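Local coordinates for DNA mismatch repair protein MUTS (Thermus aquaticus, PDB 1EWQ) that belongs to the DNA mismatch repair machinery, binds mismatched duplex DNA and has a weak ATPase activity, at residues F207-E212 and L217-G222; A146-D149 and E154-G157. All blocks are in the same frame, centred on the assembly; numbering follows the deposited sequence.

How the interactions relate
Both interactions belong to the region of MutS domain II, and their centres lie about 12 Å apart. Interaction 2 comes first along the chain: it pairs strands 143-149 and 154-160, neighbours in a mixed six-stranded sheet. Interaction 1 opens later, after strand 201-203 of the same sheet, where the loop 207-212 folds against the start of helix 215-232. That helix packs on the sheet and joins the two contacts directly: Arg-221 CG lies 3.2 Å from Phe-155 CZ, and the methyl groups of Ala-220 and Ala-146 also meet. One helix thus faces the loop on one side and the hairpin on another, well away from the bound DNA.

Interaction 1. Residues F207-E212 and L217-G222; sequences FEPEGE and LRRARG
The carbonyl oxygen of Arg-218 accepts two backbone N-H groups, that of Glu-210 at 2.9 Å and, within the helix, that of Gly-222; the two approach from opposite faces of the carbonyl plane. The bond from Glu-210 N is bent, 137° at the hydrogen, and Pro-209 CA adds a CA-H...O contact to the same oxygen. Arg-221 ties down the end of the loop. With CG anti to the backbone N (chi1 -171°) and a bend at chi3, its guanidinium reaches Glu-210, Gly-211 and Glu-212 with its edge. NH2 donates to Glu-210 O at 2.8 Å, on an in-plane lone pair, and to Glu-212 O at 2.7 Å. NE makes a salt bridge to Glu-210 OE1 at 2.8 Å, although the carboxylate stands 81° from the guanidinium plane. Water 1 connects Arg-221 NH1 with Glu-212 O, and Phe-241 adds a cation-pi contact. A leucine in place of Arg-221 would probably leave the Glu-210 carboxylate without its charged mate and the Glu-212 carbonyl without its direct donor, freeing this end of the loop to move. Arg-218 instead offers a guanidinium face to the proline: Pro-209 CB sits 3.4 Å above the plane, offset toward its rim. At the other end, Arg-219 NE gives Phe-207 O only a weak bond, while its terminal nitrogens hold Glu-183 and Thr-139 O. The Phe-207 ring reaches Ala-220 CA obliquely, CE2 at 4.0 Å. Gly-222 lets the chain come close: a side chain there would run into Glu-208 O, and Glu-210 CB packs on its CA. This is a loop-to-helix connection of an alpha/beta domain, in which the polypeptide leaving a strand folds back along the first turns of the next helix.

Interaction 2. Residues A146-D149 and E154-G157; sequences AFLD and EFKG
Strands 146-149 and 154-157 run antiparallel, 174° between their directions with axes 4.5 Å apart, as the two arms of a beta hairpin inside the mixed sheet of domain II. Phe-147 and Lys-156 form a hydrogen-bonded pair: Phe-147 N donates to Lys-156 O at 2.6 Å, and Lys-156 N returns a bond to Phe-147 O at 3.1 Å. Asp-149 N donates to Glu-154 O. At the close non-hydrogen-bonded pair Ala-146 and Gly-157, the CA atoms are 3.8 Å apart and a CB on the glycine would crowd the alanine methyl. Leu-148 and Phe-155 share the face turned to helix 215-232. Leu-148, whose CG points away from its own N (chi1 172°), comes obliquely against the Phe-155 ring, where Leu-148 CD1 lies 3.9 Å from Phe-155 CD1, and Phe-241 meets that ring edge-to-face. On the other face the Phe-147 ring stacks with His-173. Here Asp-149 CB and Glu-154 CB touch, and both acids have outside partners: Ser-151 and Asn-132 N for the aspartate, Tyr-133 for the glutamate. Water 2 bridges them, donating to Asp-149 OD2 at 2.6 Å and to Glu-154 OE1 at 2.8 Å.

Interaction 1. Residues F207-E212 and L217-G222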
loop_
_atom_site.group_PDB
_atom_site.type_symbol
_atom_site.label_atom_id
_atom_site.label_comp_id
_atom_site.label_asym_id
_atom_site.label_seq_id
_atom_site.Cartn_x
_atom_site.Cartn_y
_atom_site.Cartn_z
ATOM N N PHE C 207 -20.953 7.849 26.459
ATOM C CA PHE C 207 -21.068 9.287 26.280
ATOM C C PHE C 207 -21.792 10.021 27.401
ATOM O O PHE C 207 -22.540 10.968 27.160
ATOM C CB PHE C 207 -21.715 9.610 24.927
ATOM C CG PHE C 207 -20.735 9.636 23.780
ATOM C CD1 PHE C 207 -20.063 8.478 23.387
ATOM C CD2 PHE C 207 -20.474 10.824 23.098
ATOM C CE1 PHE C 207 -19.148 8.501 22.330
ATOM C CE2 PHE C 207 -19.560 10.861 22.037
ATOM C CZ PHE C 207 -18.895 9.703 21.650
ATOM N N GLU C 208 -21.549 9.585 28.631
ATOM C CA GLU C 208 -22.148 10.224 29.792
ATOM C C GLU C 208 -21.456 11.586 29.907
ATOM O O GLU C 208 -20.229 11.662 29.939
ATOM C CB GLU C 208 -21.886 9.391 31.054
ATOM C CG GLU C 208 -22.219 7.901 30.919
ATOM C CD GLU C 208 -23.516 7.645 30.153
ATOM O OE1 GLU C 208 -24.481 8.430 30.322
ATOM O OE2 GLU C 208 -23.573 6.651 29.389
ATOM N N PRO C 209 -22.232 12.677 29.972
ATOM C CA PRO C 209 -21.641 14.015 30.075
ATOM C C PRO C 209 -20.597 14.188 31.173
ATOM O O PRO C 209 -20.590 13.463 32.153
ATOM C CB PRO C 209 -22.860 14.916 30.279
ATOM C CG PRO C 209 -23.839 14.011 30.976
ATOM C CD PRO C 209 -23.692 12.734 30.185
ATOM N N GLU C 210 -19.707 15.152 30.985
ATOM C CA GLU C 210 -18.673 15.454 31.967
ATOM C C GLU C 210 -18.566 16.965 32.009
ATOM O O GLU C 210 -18.588 17.614 30.968
ATOM C CB GLU C 210 -17.332 14.846 31.548
ATOM C CG GLU C 210 -16.161 15.083 32.516
ATOM C CD GLU C 210 -15.630 16.509 32.487
ATOM O OE1 GLU C 210 -15.737 17.178 31.434
ATOM O OE2 GLU C 210 -15.090 16.957 33.517
ATOM N N GLY C 211 -18.475 17.525 33.207
ATOM C CA GLY C 211 -18.353 18.968 33.338
ATOM C C GLY C 211 -19.604 19.777 33.049
ATOM O O GLY C 211 -20.715 19.256 33.079
ATOM N N GLU C 212 -19.411 21.059 32.752
ATOM C CA GLU C 212 -20.508 21.980 32.470
ATOM C C GLU C 212 -20.507 22.432 31.013
ATOM O O GLU C 212 -19.534 22.209 30.283
ATOM C CB GLU C 212 -20.383 23.225 33.352
ATOM C CG GLU C 212 -19.308 24.200 32.845
ATOM C CD GLU C 212 -19.111 25.402 33.751
ATOM O OE1 GLU C 212 -20.108 26.105 34.039
ATOM O OE2 GLU C 212 -17.954 25.639 34.168
ATOM N N LEU C 217 -21.417 18.948 23.954
ATOM C CA LEU C 217 -19.991 19.054 24.271
ATOM C C LEU C 217 -19.618 18.267 25.521
ATOM O O LEU C 217 -18.578 17.617 25.559
ATOM C CB LEU C 217 -19.588 20.528 24.437
ATOM C CG LEU C 217 -18.080 20.796 24.509
ATOM C CD1 LEU C 217 -17.406 20.232 23.262
ATOM C CD2 LEU C 217 -17.819 22.296 24.615
ATOM N N ARG C 218 -20.464 18.336 26.547
ATOM C CA ARG C 218 -20.218 17.604 27.779
ATOM C C ARG C 218 -20.177 16.108 27.497
ATOM O O ARG C 218 -19.441 15.359 28.135
ATOM C CB ARG C 218 -21.314 17.875 28.804
ATOM C CG ARG C 218 -21.261 19.243 29.452
ATOM C CD ARG C 218 -22.114 19.242 30.710
ATOM N NE ARG C 218 -23.511 18.937 30.429
ATOM C CZ ARG C 218 -24.265 18.143 31.187
ATOM N NH1 ARG C 218 -23.756 17.567 32.270
ATOM N NH2 ARG C 218 -25.535 17.938 30.872
ATOM N N ARG C 219 -20.974 15.671 26.535
ATOM C CA ARG C 219 -21.008 14.253 26.202
ATOM C C ARG C 219 -19.752 13.829 25.439
ATOM O O ARG C 219 -19.132 12.818 25.775
ATOM C CB ARG C 219 -22.263 13.932 25.389
ATOM C CG ARG C 219 -23.549 14.291 26.129
ATOM C CD ARG C 219 -24.765 13.942 25.303
ATOM N NE ARG C 219 -24.877 12.508 25.107
ATOM C CZ ARG C 219 -25.161 11.937 23.944
ATOM N NH1 ARG C 219 -25.364 12.689 22.868
ATOM N NH2 ARG C 219 -25.224 10.613 23.854
ATOM N N ALA C 220 -19.380 14.603 24.422
ATOM C CA ALA C 220 -18.192 14.288 23.633
ATOM C C ALA C 220 -16.967 14.268 24.546
ATOM O O ALA C 220 -16.144 13.352 24.477
ATOM C CB ALA C 220 -18.007 15.320 22.523
ATOM N N ARG C 221 -16.864 15.280 25.407
ATOM C CA ARG C 221 -15.757 15.397 26.341
ATOM C C ARG C 221 -15.747 14.173 27.265
ATOM O O ARG C 221 -14.686 13.582 27.535
ATOM C CB ARG C 221 -15.918 16.695 27.135
ATOM C CG ARG C 221 -14.742 17.103 28.006
ATOM C CD ARG C 221 -14.839 18.587 28.369
ATOM N NE ARG C 221 -16.039 18.850 29.152
ATOM C CZ ARG C 221 -16.709 19.997 29.146
ATOM N NH1 ARG C 221 -16.307 21.011 28.394
ATOM N NH2 ARG C 221 -17.789 20.132 29.904
ATOM N N GLY C 222 -16.928 13.781 27.733
ATOM C CA GLY C 222 -17.023 12.624 28.605
ATOM C C GLY C 222 -16.479 11.403 27.897
ATOM O O GLY C 222 -15.742 10.595 28.480
HETATM O O HOH W 1 -18.216 23.018 28.152
#

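Interaction 2. Residues A146-D149 and E154-G157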
loop_
_atom_site.group_PDB
_atom_site.type_symbol
_atom_site.label_atom_id
_atom_site.label_comp_id
_atom_site.label_asym_id
_atom_site.label_seq_id
_atom_site.Cartn_x
_atom_site.Cartn_y
_atom_site.Cartn_z
ATOM N N ALA C 146 -15.199 17.318 20.120
ATOM C CA ALA C 146 -14.095 17.537 21.053
ATOM C C ALA C 146 -12.882 16.706 20.676
ATOM O O ALA C 146 -13.003 15.604 20.149
ATOM C CB ALA C 146 -14.523 17.219 22.480
ATOM N N PHE C 147 -11.704 17.254 20.944
ATOM C CA PHE C 147 -10.460 16.583 20.634
ATOM C C PHE C 147 -9.596 16.448 21.874
ATOM O O PHE C 147 -9.666 17.261 22.797
ATOM C CB PHE C 147 -9.657 17.371 19.592
ATOM C CG PHE C 147 -10.367 17.563 18.290
ATOM C CD1 PHE C 147 -11.034 18.740 18.023
ATOM C CD2 PHE C 147 -10.363 16.558 17.324
ATOM C CE1 PHE C 147 -11.698 18.926 16.805
ATOM C CE2 PHE C 147 -11.019 16.733 16.114
ATOM C CZ PHE C 147 -11.688 17.921 15.854
ATOM N N LEU C 148 -8.778 15.410 21.878
ATOM C CA LEU C 148 -7.841 15.172 22.959
ATOM C C LEU C 148 -6.583 14.590 22.341
ATOM O O LEU C 148 -6.659 13.678 21.518
ATOM C CB LEU C 148 -8.387 14.172 23.989
ATOM C CG LEU C 148 -7.360 13.738 25.050
ATOM C CD1 LEU C 148 -6.919 14.953 25.896
ATOM C CD2 LEU C 148 -7.970 12.662 25.960
ATOM N N ASP C 149 -5.433 15.154 22.712
ATOM C CA ASP C 149 -4.150 14.645 22.253
ATOM C C ASP C 149 -3.553 14.189 23.566
ATOM O O ASP C 149 -3.056 14.992 24.362
ATOM C CB ASP C 149 -3.275 15.737 21.628
ATOM C CG ASP C 149 -1.981 15.178 21.053
ATOM O OD1 ASP C 149 -1.468 14.181 21.612
ATOM O OD2 ASP C 149 -1.472 15.742 20.052
ATOM N N GLU C 154 -3.395 18.355 25.127
ATOM C CA GLU C 154 -4.246 19.325 24.444
ATOM C C GLU C 154 -5.663 18.771 24.547
ATOM O O GLU C 154 -5.929 17.618 24.200
ATOM C CB GLU C 154 -3.855 19.512 22.975
ATOM C CG GLU C 154 -4.638 20.645 22.326
ATOM C CD GLU C 154 -4.163 21.012 20.924
ATOM O OE1 GLU C 154 -3.515 20.173 20.254
ATOM O OE2 GLU C 154 -4.466 22.148 20.488
ATOM N N PHE C 155 -6.564 19.619 25.020
ATOM C CA PHE C 155 -7.941 19.230 25.273
ATOM C C PHE C 155 -8.854 20.392 24.852
ATOM O O PHE C 155 -8.894 21.433 25.514
ATOM C CB PHE C 155 -8.015 18.933 26.777
ATOM C CG PHE C 155 -9.279 18.277 27.231
ATOM C CD1 PHE C 155 -9.962 17.384 26.415
ATOM C CD2 PHE C 155 -9.740 18.492 28.527
ATOM C CE1 PHE C 155 -11.088 16.710 26.891
ATOM C CE2 PHE C 155 -10.857 17.827 29.007
ATOM C CZ PHE C 155 -11.533 16.935 28.194
ATOM N N LYS C 156 -9.586 20.211 23.753
ATOM C CA LYS C 156 -10.445 21.267 23.243
ATOM C C LYS C 156 -11.688 20.768 22.504
ATOM O O LYS C 156 -11.783 19.598 22.106
ATOM C CB LYS C 156 -9.644 22.177 22.304
ATOM C CG LYS C 156 -8.981 21.438 21.150
ATOM C CD LYS C 156 -8.422 22.389 20.112
ATOM C CE LYS C 156 -7.795 21.637 18.953
ATOM N NZ LYS C 156 -7.287 22.593 17.912
ATOM N N GLY C 157 -12.639 21.673 22.309
ATOM C CA GLY C 157 -13.854 21.301 21.620
ATOM C C GLY C 157 -14.723 22.496 21.339
ATOM O O GLY C 157 -14.455 23.597 21.810
HETATM O O HOH W 2 -1.479 18.274 20.660
#